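Local coordinates for protein Ufm1-specific protease (Caenorhabditis elegans, PDB 5EJJ) that cleaves the peptide bond after the C-terminal glycine of the ubiquitin-like modifier Ufm1, acting as a thiol protease that releases Ufm1 from its target proteins, at residues G170-E175 with Q183-K188; F249-S252 with K258-R261; A281-T286 with D312-N317; S330-L335 with T374-Y379; T403-F408 with E456-E461. All blocks are in the same frame, centred on the assembly; numbering follows the deposited sequence.

The five contacts follow one another along the chain, each closing before the next opens. Contacts 1 and 2 touch, with centres about 8 Å apart: the backbones of Tyr185 and Asp251 are hydrogen-bonded, linking the loop before helix 187-190 to the loop before helix 253-280. Helix 253-280 runs from contact 2 to contact 3, whose centre lies about 36 Å from that of contact 2. Helix 312-325 then leads on toward contact 4, which ties this N-terminal part to the peptidase. Contacts 4 and 5, about 14 Å apart between centres, meet where Pro378 packs on Trp407. The series thus runs from the non-catalytic portion, across a polar junction, into the protease core.

Contact 1: G170-E175 with Q183-K188; sequences GLVIRE and QKYLDK
Leu171 and Val172, on the short strand 171-173, meet Tyr185 in a loop that turns past the strand without pairing with it. The backbones stay well apart, the nearest CA atoms being those of Leu171 and Leu186 at 8.6 Å. Lys184 to Asp187 form a type I beta turn, closed by the bond from Asp187 N to Lys184 O, and Tyr185 is its second residue. CG of Tyr185 lies anti to the backbone N (chi1 -172°), which sends the ring out of the turn toward the strand. Its hydroxyl accepts a nearly straight hydrogen bond from the backbone, 2.8 Å between Val172 N and Tyr185 OH with an angle of 169° at the hydrogen, and the donor lies in the plane of the ring. Leu171 runs alongside the phenol in the opposite sense and lays its methyl CD2 3.9 Å from Tyr185 CZ. A phenylalanine in place of Tyr185 would probably leave Val172 N without this acceptor and Leu171 CD2 without its nearest neighbour across the contact. On the other side of the strand, Ile173 bonds through its backbone to Tyr164. Opposite Asn166, Gly170 and Leu171 make a G1 beta bulge, which Gly170 suits by its positive phi. The contact is thus a side-chain hydroxyl engaging the outward N-H of an edge strand in a mixed five-stranded sheet.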
# COMPACT_ATOMS: atom_id res chain seq x y z
N GLY A 170 -10.68 19.79 -18.02
CA GLY A 170 -12.00 20.41 -18.00
C GLY A 170 -13.04 19.55 -17.30
O GLY A 170 -14.15 19.34 -17.78
N LEU A 171 -12.64 19.06 -16.13
CA LEU A 171 -13.46 18.20 -15.32
C LEU A 171 -13.97 18.98 -14.12
O LEU A 171 -13.20 19.69 -13.45
CB LEU A 171 -12.62 17.02 -14.85
CG LEU A 171 -12.18 16.13 -16.00
CD1 LEU A 171 -11.38 14.95 -15.50
CD2 LEU A 171 -13.43 15.70 -16.73
N VAL A 172 -15.25 18.85 -13.85
CA VAL A 172 -15.81 19.49 -12.67
C VAL A 172 -16.74 18.54 -11.92
O VAL A 172 -17.69 17.99 -12.48
CB VAL A 172 -16.46 20.88 -13.02
CG1 VAL A 172 -17.47 20.75 -14.13
CG2 VAL A 172 -17.13 21.49 -11.82
N ILE A 173 -16.44 18.31 -10.64
CA ILE A 173 -17.38 17.64 -9.75
C ILE A 173 -17.99 18.65 -8.78
O ILE A 173 -17.27 19.43 -8.14
CB ILE A 173 -16.74 16.46 -8.99
CG1 ILE A 173 -16.09 15.50 -9.98
CG2 ILE A 173 -17.80 15.71 -8.17
CD1 ILE A 173 -15.00 14.71 -9.35
N ARG A 174 -19.31 18.63 -8.68
CA ARG A 174 -20.05 19.68 -8.02
C ARG A 174 -21.42 19.11 -7.84
O ARG A 174 -21.79 18.20 -8.56
CB ARG A 174 -20.13 20.89 -8.95
CG ARG A 174 -20.32 22.26 -8.28
CD ARG A 174 -20.74 23.33 -9.31
NE ARG A 174 -21.81 22.76 -10.14
CZ ARG A 174 -21.66 22.30 -11.38
NH1 ARG A 174 -20.47 22.34 -11.99
NH2 ARG A 174 -22.71 21.79 -12.02
N GLU A 175 -22.17 19.61 -6.86
CA GLU A 175 -23.55 19.17 -6.65
C GLU A 175 -24.35 19.52 -7.90
O GLU A 175 -23.95 20.38 -8.67
CB GLU A 175 -24.13 19.81 -5.40
CG GLU A 175 -25.47 19.27 -4.94
CD GLU A 175 -26.21 20.23 -4.02
OE1 GLU A 175 -25.80 21.42 -3.92
OE2 GLU A 175 -27.20 19.80 -3.38
N GLN A 183 -23.53 11.01 -17.50
CA GLN A 183 -23.13 9.60 -17.43
C GLN A 183 -21.69 9.32 -17.87
O GLN A 183 -21.08 10.11 -18.59
CB GLN A 183 -24.09 8.77 -18.26
CG GLN A 183 -25.53 8.94 -17.83
CD GLN A 183 -25.74 8.45 -16.41
OE1 GLN A 183 -25.10 7.47 -15.99
NE2 GLN A 183 -26.63 9.12 -15.66
N LYS A 184 -21.14 8.19 -17.42
CA LYS A 184 -19.80 7.76 -17.84
C LYS A 184 -18.72 8.85 -17.71
O LYS A 184 -17.74 8.87 -18.46
CB LYS A 184 -19.84 7.25 -19.28
CG LYS A 184 -21.11 6.46 -19.60
CD LYS A 184 -20.83 5.00 -19.87
CE LYS A 184 -22.10 4.16 -19.66
NZ LYS A 184 -21.96 3.16 -18.54
N TYR A 185 -18.91 9.73 -16.72
CA TYR A 185 -18.21 11.00 -16.67
C TYR A 185 -16.69 10.91 -16.70
O TYR A 185 -16.05 11.79 -17.26
CB TYR A 185 -18.73 11.88 -15.53
CG TYR A 185 -18.18 13.30 -15.56
CD1 TYR A 185 -17.20 13.70 -14.66
CD2 TYR A 185 -18.63 14.23 -16.48
CE1 TYR A 185 -16.68 14.98 -14.68
CE2 TYR A 185 -18.11 15.53 -16.50
CZ TYR A 185 -17.13 15.90 -15.60
OH TYR A 185 -16.60 17.18 -15.61
N LEU A 186 -16.09 9.87 -16.13
CA LEU A 186 -14.62 9.76 -16.23
C LEU A 186 -14.10 8.46 -16.86
O LEU A 186 -12.91 8.13 -16.69
CB LEU A 186 -13.90 9.95 -14.88
CG LEU A 186 -13.99 11.20 -14.02
CD1 LEU A 186 -15.30 11.16 -13.29
CD2 LEU A 186 -12.86 11.19 -13.02
N ASP A 187 -14.98 7.74 -17.56
CA ASP A 187 -14.65 6.44 -18.12
C ASP A 187 -13.32 6.41 -18.85
O ASP A 187 -12.55 5.46 -18.72
CB ASP A 187 -15.76 5.94 -19.01
CG ASP A 187 -16.93 5.43 -18.23
OD1 ASP A 187 -16.98 5.72 -17.01
OD2 ASP A 187 -17.81 4.76 -18.81
N LYS A 188 -13.06 7.46 -19.62
CA LYS A 188 -11.77 7.63 -20.27
C LYS A 188 -10.60 7.37 -19.30
O LYS A 188 -9.58 6.81 -19.69
CB LYS A 188 -11.69 9.02 -20.91
CG LYS A 188 -10.26 9.52 -21.15
CD LYS A 188 -10.21 10.76 -22.06
CE LYS A 188 -10.87 11.99 -21.43
NZ LYS A 188 -10.20 13.29 -21.83

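Contact 2: F249-S252 with K258-R261; sequences FGDS and KRSR
Asp251 and Arg259 face each other across the first turns of a helix, their side chains arriving from opposite directions to form a salt bridge. OD1 of the aspartate comes to NH2 of the arginine, at the edge of the guanidinium and near its plane. The modelled separation of 2.1 Å between Asp251 OD1 and Arg259 NH2 is too short to be taken literally: the opposite charges are probably paired, but the positions of both atoms are doubtful. As modelled, the other carboxylate oxygen stands farther off, with 3.9 Å between Asp251 OD2 and Arg259 NH2, and the two flat groups are turned 36° apart, though the doubtful atoms do not settle whether the bridge is bidentate. The arginine chain bends at chi3 (-76°), which brings the guanidinium round to the aspartate. A second partner steadies it, for Arg259 NE is hydrogen-bonded to Pro246 O at the end of strand 235-247.

Farther out, the backbone of Asp251 is bonded to that of Tyr185, and the N of Gly250, whose backbone angles suit a glycine, is held by the carboxylate of Asp187. Ser252 occupies the N-cap of the helix: its OG makes a weak bond to Leu254 N, while its own N is bonded to Asp255 OD2. The bridge therefore spans the turn that connects strand 235-247, outermost in its sheet, to helix 253-280, with helix 187-190 packed against Phe249 on the loop.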
# COMPACT_ATOMS: atom_id res chain seq x y z
N PHE A 249 -15.12 2.81 -13.25
CA PHE A 249 -15.55 2.88 -14.64
C PHE A 249 -17.07 2.71 -14.70
O PHE A 249 -17.62 1.76 -14.15
CB PHE A 249 -14.84 1.81 -15.47
CG PHE A 249 -15.35 1.70 -16.89
CD1 PHE A 249 -14.77 2.45 -17.91
CD2 PHE A 249 -16.38 0.83 -17.20
CE1 PHE A 249 -15.23 2.34 -19.22
CE2 PHE A 249 -16.84 0.72 -18.49
CZ PHE A 249 -16.27 1.48 -19.50
N GLY A 250 -17.72 3.68 -15.34
CA GLY A 250 -19.14 3.59 -15.60
C GLY A 250 -20.04 4.44 -14.72
O GLY A 250 -21.25 4.41 -14.91
N ASP A 251 -19.49 5.18 -13.76
CA ASP A 251 -20.39 6.01 -12.93
C ASP A 251 -20.53 7.47 -13.36
O ASP A 251 -19.65 8.03 -14.02
CB ASP A 251 -20.16 5.87 -11.40
CG ASP A 251 -18.70 5.99 -11.00
OD1 ASP A 251 -18.35 5.45 -9.93
OD2 ASP A 251 -17.90 6.61 -11.74
N SER A 252 -21.68 8.04 -13.00
CA SER A 252 -22.10 9.36 -13.46
C SER A 252 -21.53 10.42 -12.58
O SER A 252 -21.35 10.20 -11.39
CB SER A 252 -23.63 9.47 -13.45
OG SER A 252 -24.17 9.69 -12.15
N LYS A 258 -21.48 12.34 -4.83
CA LYS A 258 -21.81 11.72 -3.56
C LYS A 258 -20.59 11.05 -2.91
O LYS A 258 -20.48 11.04 -1.69
CB LYS A 258 -22.98 10.74 -3.67
CG LYS A 258 -24.11 11.24 -4.55
CD LYS A 258 -25.49 10.78 -4.06
CE LYS A 258 -25.97 11.63 -2.87
NZ LYS A 258 -27.48 11.75 -2.77
N ARG A 259 -19.66 10.53 -3.71
CA ARG A 259 -18.48 9.88 -3.13
C ARG A 259 -17.48 10.85 -2.53
O ARG A 259 -17.00 10.65 -1.42
CB ARG A 259 -17.80 8.95 -4.12
CG ARG A 259 -18.25 7.52 -3.94
CD ARG A 259 -17.22 6.52 -4.42
NE ARG A 259 -17.18 6.43 -5.87
CZ ARG A 259 -18.12 5.87 -6.61
NH1 ARG A 259 -19.20 5.35 -6.03
NH2 ARG A 259 -17.98 5.84 -7.92
N SER A 260 -17.17 11.91 -3.28
CA SER A 260 -16.23 12.95 -2.86
C SER A 260 -16.65 13.52 -1.52
O SER A 260 -15.84 13.82 -0.66
CB SER A 260 -16.30 14.09 -3.86
OG SER A 260 -17.55 14.74 -3.68
N ARG A 261 -17.96 13.67 -1.36
CA ARG A 261 -18.50 14.28 -0.18
C ARG A 261 -18.34 13.35 1.00
O ARG A 261 -17.80 13.76 2.03
CB ARG A 261 -19.97 14.59 -0.42
CG ARG A 261 -20.54 15.50 0.58
CD ARG A 261 -22.03 15.61 0.48
NE ARG A 261 -22.50 16.38 1.61
CZ ARG A 261 -23.01 15.85 2.72
NH1 ARG A 261 -23.17 14.53 2.82
NH2 ARG A 261 -23.37 16.66 3.71

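Contact 3: A281-T286 with D312-N317; sequences AGRGVT and DNEQRN
Arg283 reaches from the loop after one helix to Glu314 in the first turns of another, and the two side chains run alongside in opposite senses. From CB the arginine sets out with CG anti to its carbonyl carbon (chi1 -66°). The methylene CG lies beside the carboxylate, 3.6 Å from Glu314 OE2. At CD the aliphatic chain rests against the acid, with 3.3 Å between Arg283 CD and Glu314 OE1. The chain then bends at chi3, and the guanidinium turns so that NH1 points back to the same group: Arg283 NH1 gives Glu314 OE2 a straight but weak hydrogen bond of 3.4 Å, with 168° at the hydrogen, inside a salt bridge. The oxygen meets the edge of the guanidinium, yet the two planes stand almost perpendicular, 85° apart, and only one N-H is used. One guanidinium face has the methyl of Ala281 above it, offset toward the rim, and the cation also makes a cation-pi contact with Trp310.

Helix 253-280 ends just before, in a Schellman motif in which Gly282 takes positive phi. The basic residue thus sits past one helix's C-terminal end and the acid near the other's start, a placement that both helix dipoles would probably favour. With strands 289-293 and 302-306 intervening along the chain, this weak surface bridge runs from the loop after helix 253-280 to the first turn of helix 312-325.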
# COMPACT_ATOMS: atom_id res chain seq x y z
N ALA A 281 -5.93 11.38 26.36
CA ALA A 281 -4.72 10.72 26.80
C ALA A 281 -3.79 11.77 27.39
O ALA A 281 -2.67 11.46 27.81
CB ALA A 281 -4.04 10.00 25.64
N GLY A 282 -4.27 13.01 27.42
CA GLY A 282 -3.45 14.14 27.81
C GLY A 282 -2.16 14.21 27.02
O GLY A 282 -1.08 14.26 27.60
N ARG A 283 -2.26 14.18 25.70
CA ARG A 283 -1.11 14.45 24.84
C ARG A 283 -1.33 15.82 24.21
O ARG A 283 -0.55 16.27 23.36
CB ARG A 283 -0.95 13.38 23.76
CG ARG A 283 -0.59 12.00 24.31
CD ARG A 283 -0.32 10.99 23.21
NE ARG A 283 -1.38 10.00 23.11
CZ ARG A 283 -1.31 8.76 23.61
NH1 ARG A 283 -0.21 8.35 24.22
NH2 ARG A 283 -2.36 7.94 23.47
N GLY A 284 -2.41 16.48 24.64
CA GLY A 284 -2.73 17.81 24.19
C GLY A 284 -3.51 17.79 22.89
O GLY A 284 -3.94 16.72 22.44
N VAL A 285 -3.71 18.97 22.30
CA VAL A 285 -4.28 19.06 20.96
C VAL A 285 -3.16 19.01 19.93
O VAL A 285 -2.36 19.92 19.81
CB VAL A 285 -5.11 20.30 20.76
CG1 VAL A 285 -5.51 20.42 19.31
CG2 VAL A 285 -6.35 20.22 21.62
N THR A 286 -3.16 17.93 19.19
CA THR A 286 -2.12 17.58 18.24
C THR A 286 -2.57 17.93 16.84
O THR A 286 -3.75 17.83 16.50
CB THR A 286 -1.92 16.05 18.28
OG1 THR A 286 -1.66 15.64 19.64
CG2 THR A 286 -0.80 15.56 17.31
N ASP A 312 7.67 9.88 19.38
CA ASP A 312 8.00 8.72 18.54
C ASP A 312 7.45 7.43 19.12
O ASP A 312 6.96 6.56 18.40
CB ASP A 312 9.51 8.58 18.33
CG ASP A 312 10.07 9.64 17.39
OD1 ASP A 312 10.41 10.74 17.87
OD2 ASP A 312 10.15 9.37 16.18
N ASN A 313 7.50 7.31 20.44
CA ASN A 313 7.01 6.11 21.06
C ASN A 313 5.50 6.04 21.02
O ASN A 313 4.91 4.98 20.79
CB ASN A 313 7.49 6.00 22.50
CG ASN A 313 7.37 4.60 23.03
OD1 ASN A 313 8.10 3.71 22.58
ND2 ASN A 313 6.44 4.37 23.96
N GLU A 314 4.87 7.18 21.27
CA GLU A 314 3.42 7.21 21.31
C GLU A 314 2.86 6.91 19.92
O GLU A 314 1.78 6.33 19.78
CB GLU A 314 2.94 8.56 21.84
CG GLU A 314 3.07 8.70 23.34
CD GLU A 314 2.82 10.12 23.83
OE1 GLU A 314 2.97 11.06 23.00
OE2 GLU A 314 2.46 10.27 25.02
N GLN A 315 3.62 7.29 18.90
CA GLN A 315 3.27 6.96 17.53
C GLN A 315 3.37 5.47 17.25
O GLN A 315 2.44 4.87 16.71
CB GLN A 315 4.13 7.75 16.56
CG GLN A 315 3.88 9.24 16.64
CD GLN A 315 4.40 9.99 15.44
OE1 GLN A 315 4.40 9.46 14.32
NE2 GLN A 315 4.86 11.21 15.65
N ARG A 316 4.49 4.86 17.62
CA ARG A 316 4.66 3.42 17.47
C ARG A 316 3.51 2.64 18.10
O ARG A 316 3.04 1.66 17.53
CB ARG A 316 5.98 2.95 18.10
CG ARG A 316 6.66 1.79 17.35
CD ARG A 316 7.91 1.28 18.08
NE ARG A 316 7.59 0.21 19.01
CZ ARG A 316 7.88 -1.07 18.77
NH1 ARG A 316 8.50 -1.40 17.64
NH2 ARG A 316 7.55 -2.01 19.66
N ASN A 317 3.05 3.09 19.26
CA ASN A 317 1.98 2.38 19.96
C ASN A 317 0.66 2.45 19.21
O ASN A 317 -0.20 1.56 19.32
CB ASN A 317 1.79 2.94 21.37
CG ASN A 317 2.81 2.42 22.35
OD1 ASN A 317 3.82 1.81 21.96
ND2 ASN A 317 2.56 2.65 23.64

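Contact 4: S330-L335 with T374-Y379; sequences SSKPVL and TVNGPY
Lys332 and Asn376 join two irregular segments whose backbones stand well apart, 11.4 Å between Lys332 CA and Asn376 CA. The contact is a polar junction between parts of the protein: the lysine lies in the N-terminal region of the UfSP2 type, the asparagine in the C78 peptidase, a cysteine protease of clan CA. It is a surface contact in which the lysine does the larger share of the spanning. Its CG is set between the backbone N and the carbonyl carbon (chi1 57°), and beyond it the chain runs fully extended, carrying the ammonium group toward the peptidase. The asparagine comes from the opposite direction and presents its amide oxygen, as a donor such as ammonium requires.

Asn376 is held by its backbone bond to Gly488, and Lys332 also rests on Tyr413 of the peptidase part. Neighbouring residues tie the 374-379 segment further in: Val375 packs on Trp407 of helix 396-409, and Tyr379 OH is hydrogen-bonded to His360 ND1. On the other side, Val334 and Leu335 pack on helix 312-325, and Pro333 O accepts from Gln339 NE2. In the bond itself, Lys332 NZ stands 3.2 Å from Asn376 OD1, at 124° to the C=O and tilted 30° out of the carbonyl plane.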
# COMPACT_ATOMS: atom_id res chain seq x y z
N SER A 330 1.78 -8.53 12.00
CA SER A 330 2.73 -7.96 12.97
C SER A 330 4.21 -8.19 12.66
O SER A 330 5.09 -7.62 13.28
CB SER A 330 2.43 -8.51 14.35
OG SER A 330 2.44 -9.92 14.32
N SER A 331 4.48 -9.01 11.66
CA SER A 331 5.85 -9.33 11.29
C SER A 331 6.64 -8.18 10.65
O SER A 331 7.85 -8.31 10.45
CB SER A 331 5.83 -10.50 10.30
OG SER A 331 5.38 -10.07 9.03
N LYS A 332 5.97 -7.07 10.32
CA LYS A 332 6.60 -6.00 9.52
C LYS A 332 5.82 -4.68 9.54
O LYS A 332 4.65 -4.66 9.92
CB LYS A 332 6.84 -6.47 8.08
CG LYS A 332 5.59 -6.93 7.34
CD LYS A 332 5.92 -7.51 5.96
CE LYS A 332 4.63 -7.73 5.15
NZ LYS A 332 4.86 -8.10 3.73
N PRO A 333 6.47 -3.57 9.12
CA PRO A 333 5.73 -2.31 9.08
C PRO A 333 4.74 -2.22 7.92
O PRO A 333 4.97 -2.74 6.83
CB PRO A 333 6.84 -1.26 8.92
CG PRO A 333 7.94 -1.95 8.26
CD PRO A 333 7.89 -3.38 8.77
N VAL A 334 3.63 -1.53 8.18
CA VAL A 334 2.61 -1.28 7.18
C VAL A 334 2.24 0.21 7.11
O VAL A 334 1.96 0.71 6.03
CB VAL A 334 1.34 -2.12 7.44
CG1 VAL A 334 0.32 -1.91 6.36
CG2 VAL A 334 1.70 -3.59 7.52
N LEU A 335 2.29 0.92 8.24
CA LEU A 335 1.71 2.27 8.31
C LEU A 335 2.72 3.37 8.61
O LEU A 335 2.39 4.37 9.25
CB LEU A 335 0.63 2.32 9.39
CG LEU A 335 -0.52 1.33 9.23
CD1 LEU A 335 -1.40 1.38 10.44
CD2 LEU A 335 -1.31 1.65 7.97
N THR A 374 8.44 -14.17 -5.97
CA THR A 374 8.77 -12.84 -6.43
C THR A 374 9.19 -12.01 -5.23
O THR A 374 9.15 -12.48 -4.09
CB THR A 374 7.55 -12.20 -7.11
OG1 THR A 374 7.91 -10.94 -7.67
CG2 THR A 374 6.42 -11.99 -6.10
N VAL A 375 9.62 -10.78 -5.50
CA VAL A 375 10.02 -9.85 -4.45
C VAL A 375 8.80 -9.49 -3.61
O VAL A 375 7.68 -9.47 -4.11
CB VAL A 375 10.67 -8.59 -5.05
CG1 VAL A 375 9.63 -7.70 -5.71
CG2 VAL A 375 11.44 -7.81 -4.00
N ASN A 376 9.02 -9.21 -2.34
CA ASN A 376 7.94 -9.10 -1.36
C ASN A 376 7.15 -7.80 -1.33
O ASN A 376 5.92 -7.84 -1.41
CB ASN A 376 8.47 -9.38 0.04
CG ASN A 376 7.37 -9.64 1.01
OD1 ASN A 376 7.41 -9.17 2.15
ND2 ASN A 376 6.36 -10.39 0.58
N GLY A 377 7.82 -6.66 -1.17
CA GLY A 377 7.12 -5.38 -1.17
C GLY A 377 7.32 -4.57 -2.45
O GLY A 377 7.61 -5.14 -3.50
N PRO A 378 7.15 -3.24 -2.37
CA PRO A 378 7.46 -2.31 -3.48
C PRO A 378 8.91 -1.75 -3.46
O PRO A 378 9.56 -1.78 -2.42
CB PRO A 378 6.46 -1.17 -3.25
CG PRO A 378 6.40 -1.09 -1.78
CD PRO A 378 6.43 -2.55 -1.28
N TYR A 379 9.36 -1.22 -4.60
CA TYR A 379 10.70 -0.66 -4.76
C TYR A 379 10.63 0.33 -5.93
O TYR A 379 9.62 0.37 -6.64
CB TYR A 379 11.70 -1.77 -5.13
CG TYR A 379 11.27 -2.50 -6.38
CD1 TYR A 379 11.67 -2.06 -7.63
CD2 TYR A 379 10.39 -3.57 -6.31
CE1 TYR A 379 11.24 -2.69 -8.77
CE2 TYR A 379 9.95 -4.21 -7.45
CZ TYR A 379 10.38 -3.76 -8.68
OH TYR A 379 9.94 -4.40 -9.83

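Contact 5: T403-F408 with E456-E461; sequences TIWSWF and ELLKLE
Trp405 and Phe408, one turn apart on helix 396-409, receive leucines at and just beyond the end of helix 447-457 in a buried helix-to-loop packing. The fold is that of a C78 cysteine peptidase of clan CA, and the helix that carries these rings begins at Cys396, the probable nucleophile.

Two CH-pi contacts dominate. Leu458 crosses the tryptophan obliquely, its CD1 3.5 Å from the centroid of the six-membered ring of Trp405 and close to the ring normal, while its CG sits over the same face near CH2. Leu460 lays CD2 over one face of Phe408, 3.6 Å from the ring centroid; CE3 of Trp407 lies against the opposite face, so the phenyl is sandwiched.

Plain apolar contact adds an edge: Leu457 CB lies 3.7 Å from Trp405 CH2, near the indole plane. With CG anti to the backbone N (chi1 -170°), the indole is carried out so that its six-membered ring meets Leu458 with one face and Leu457 with its edge. A serine in place of Trp405 would probably open a gap beneath Leu458 and leave Lys416 O without the N-H that it now accepts from NE1.

Within the helix, Thr403 O accepts from Trp407 N and from a side chain: Ser406 OG, which also pairs with Asn380 N, donates to Thr403 O at 2.9 Å, in the carbonyl plane and on a lone pair.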
# COMPACT_ATOMS: atom_id res chain seq x y z
N THR A 403 18.26 0.83 -6.05
CA THR A 403 17.06 0.02 -6.03
C THR A 403 16.90 -0.68 -4.68
O THR A 403 15.90 -0.50 -4.01
CB THR A 403 17.05 -1.01 -7.16
OG1 THR A 403 16.97 -0.34 -8.42
CG2 THR A 403 15.86 -1.94 -7.01
N ILE A 404 17.89 -1.44 -4.25
CA ILE A 404 17.79 -2.09 -2.94
C ILE A 404 17.47 -1.07 -1.85
O ILE A 404 16.77 -1.38 -0.89
CB ILE A 404 19.09 -2.86 -2.59
CG1 ILE A 404 19.32 -3.98 -3.60
CG2 ILE A 404 19.02 -3.46 -1.19
CD1 ILE A 404 20.61 -4.68 -3.39
N TRP A 405 17.95 0.15 -2.01
CA TRP A 405 17.73 1.16 -0.98
C TRP A 405 16.28 1.56 -1.00
O TRP A 405 15.60 1.55 0.04
CB TRP A 405 18.62 2.39 -1.17
CG TRP A 405 18.57 3.34 0.01
CD1 TRP A 405 17.56 4.18 0.33
CD2 TRP A 405 19.58 3.53 1.01
NE1 TRP A 405 17.86 4.88 1.47
CE2 TRP A 405 19.10 4.50 1.91
CE3 TRP A 405 20.85 2.98 1.23
CZ2 TRP A 405 19.84 4.93 3.01
CZ3 TRP A 405 21.58 3.42 2.32
CH2 TRP A 405 21.08 4.39 3.19
N SER A 406 15.79 1.90 -2.19
CA SER A 406 14.42 2.36 -2.34
C SER A 406 13.44 1.35 -1.75
O SER A 406 12.43 1.73 -1.17
CB SER A 406 14.11 2.63 -3.81
OG SER A 406 13.80 1.44 -4.49
N TRP A 407 13.76 0.06 -1.87
CA TRP A 407 12.89 -0.95 -1.28
C TRP A 407 12.81 -0.76 0.22
O TRP A 407 11.75 -0.96 0.80
CB TRP A 407 13.37 -2.36 -1.61
CG TRP A 407 12.52 -3.47 -1.07
CD1 TRP A 407 11.66 -4.24 -1.78
CD2 TRP A 407 12.46 -3.95 0.28
NE1 TRP A 407 11.06 -5.16 -0.96
CE2 TRP A 407 11.54 -5.00 0.31
CE3 TRP A 407 13.10 -3.59 1.47
CZ2 TRP A 407 11.24 -5.70 1.47
CZ3 TRP A 407 12.79 -4.29 2.63
CH2 TRP A 407 11.87 -5.33 2.62
N PHE A 408 13.90 -0.35 0.85
CA PHE A 408 13.89 -0.17 2.30
C PHE A 408 13.09 1.06 2.80
O PHE A 408 12.59 1.06 3.94
CB PHE A 408 15.31 -0.22 2.88
CG PHE A 408 15.81 -1.63 3.11
CD1 PHE A 408 16.56 -2.28 2.14
CD2 PHE A 408 15.52 -2.30 4.30
CE1 PHE A 408 17.00 -3.58 2.35
CE2 PHE A 408 15.95 -3.60 4.52
CZ PHE A 408 16.69 -4.24 3.54
N GLU A 456 26.80 0.27 6.91
CA GLU A 456 27.07 1.42 7.76
C GLU A 456 26.30 2.68 7.38
O GLU A 456 26.38 3.68 8.08
CB GLU A 456 28.58 1.69 7.88
CG GLU A 456 29.24 2.20 6.62
CD GLU A 456 30.74 2.27 6.78
OE1 GLU A 456 31.23 1.73 7.80
OE2 GLU A 456 31.41 2.87 5.91
N LEU A 457 25.56 2.64 6.28
CA LEU A 457 24.56 3.67 6.06
C LEU A 457 23.20 3.23 6.60
O LEU A 457 22.31 4.05 6.81
CB LEU A 457 24.45 4.07 4.58
CG LEU A 457 25.70 4.72 3.99
CD1 LEU A 457 25.41 5.43 2.66
CD2 LEU A 457 26.32 5.65 5.01
N LEU A 458 23.05 1.93 6.86
CA LEU A 458 21.75 1.40 7.25
C LEU A 458 21.78 0.39 8.38
O LEU A 458 20.73 -0.17 8.70
CB LEU A 458 21.05 0.77 6.05
CG LEU A 458 20.45 1.74 5.05
CD1 LEU A 458 19.72 0.99 3.94
CD2 LEU A 458 19.54 2.72 5.74
N LYS A 459 22.94 0.17 8.99
CA LYS A 459 23.08 -0.86 10.03
C LYS A 459 22.40 -2.14 9.54
O LYS A 459 21.56 -2.73 10.23
CB LYS A 459 22.46 -0.39 11.36
CG LYS A 459 23.31 -0.71 12.62
CD LYS A 459 23.68 -2.20 12.74
CE LYS A 459 25.21 -2.42 12.71
NZ LYS A 459 25.64 -3.81 12.32
N LEU A 460 22.77 -2.55 8.34
CA LEU A 460 22.01 -3.55 7.62
C LEU A 460 22.86 -4.77 7.28
O LEU A 460 23.88 -4.67 6.61
CB LEU A 460 21.42 -2.92 6.36
CG LEU A 460 20.20 -3.58 5.73
CD1 LEU A 460 19.18 -3.88 6.80
CD2 LEU A 460 19.64 -2.63 4.67
N GLU A 461 22.40 -5.92 7.76
CA GLU A 461 23.12 -7.17 7.56
C GLU A 461 22.71 -7.89 6.26
O GLU A 461 21.54 -7.95 5.92
CB GLU A 461 22.90 -8.08 8.77
CG GLU A 461 23.74 -9.34 8.74
CD GLU A 461 23.14 -10.46 9.56
OE1 GLU A 461 22.50 -10.15 10.60
OE2 GLU A 461 23.30 -11.64 9.16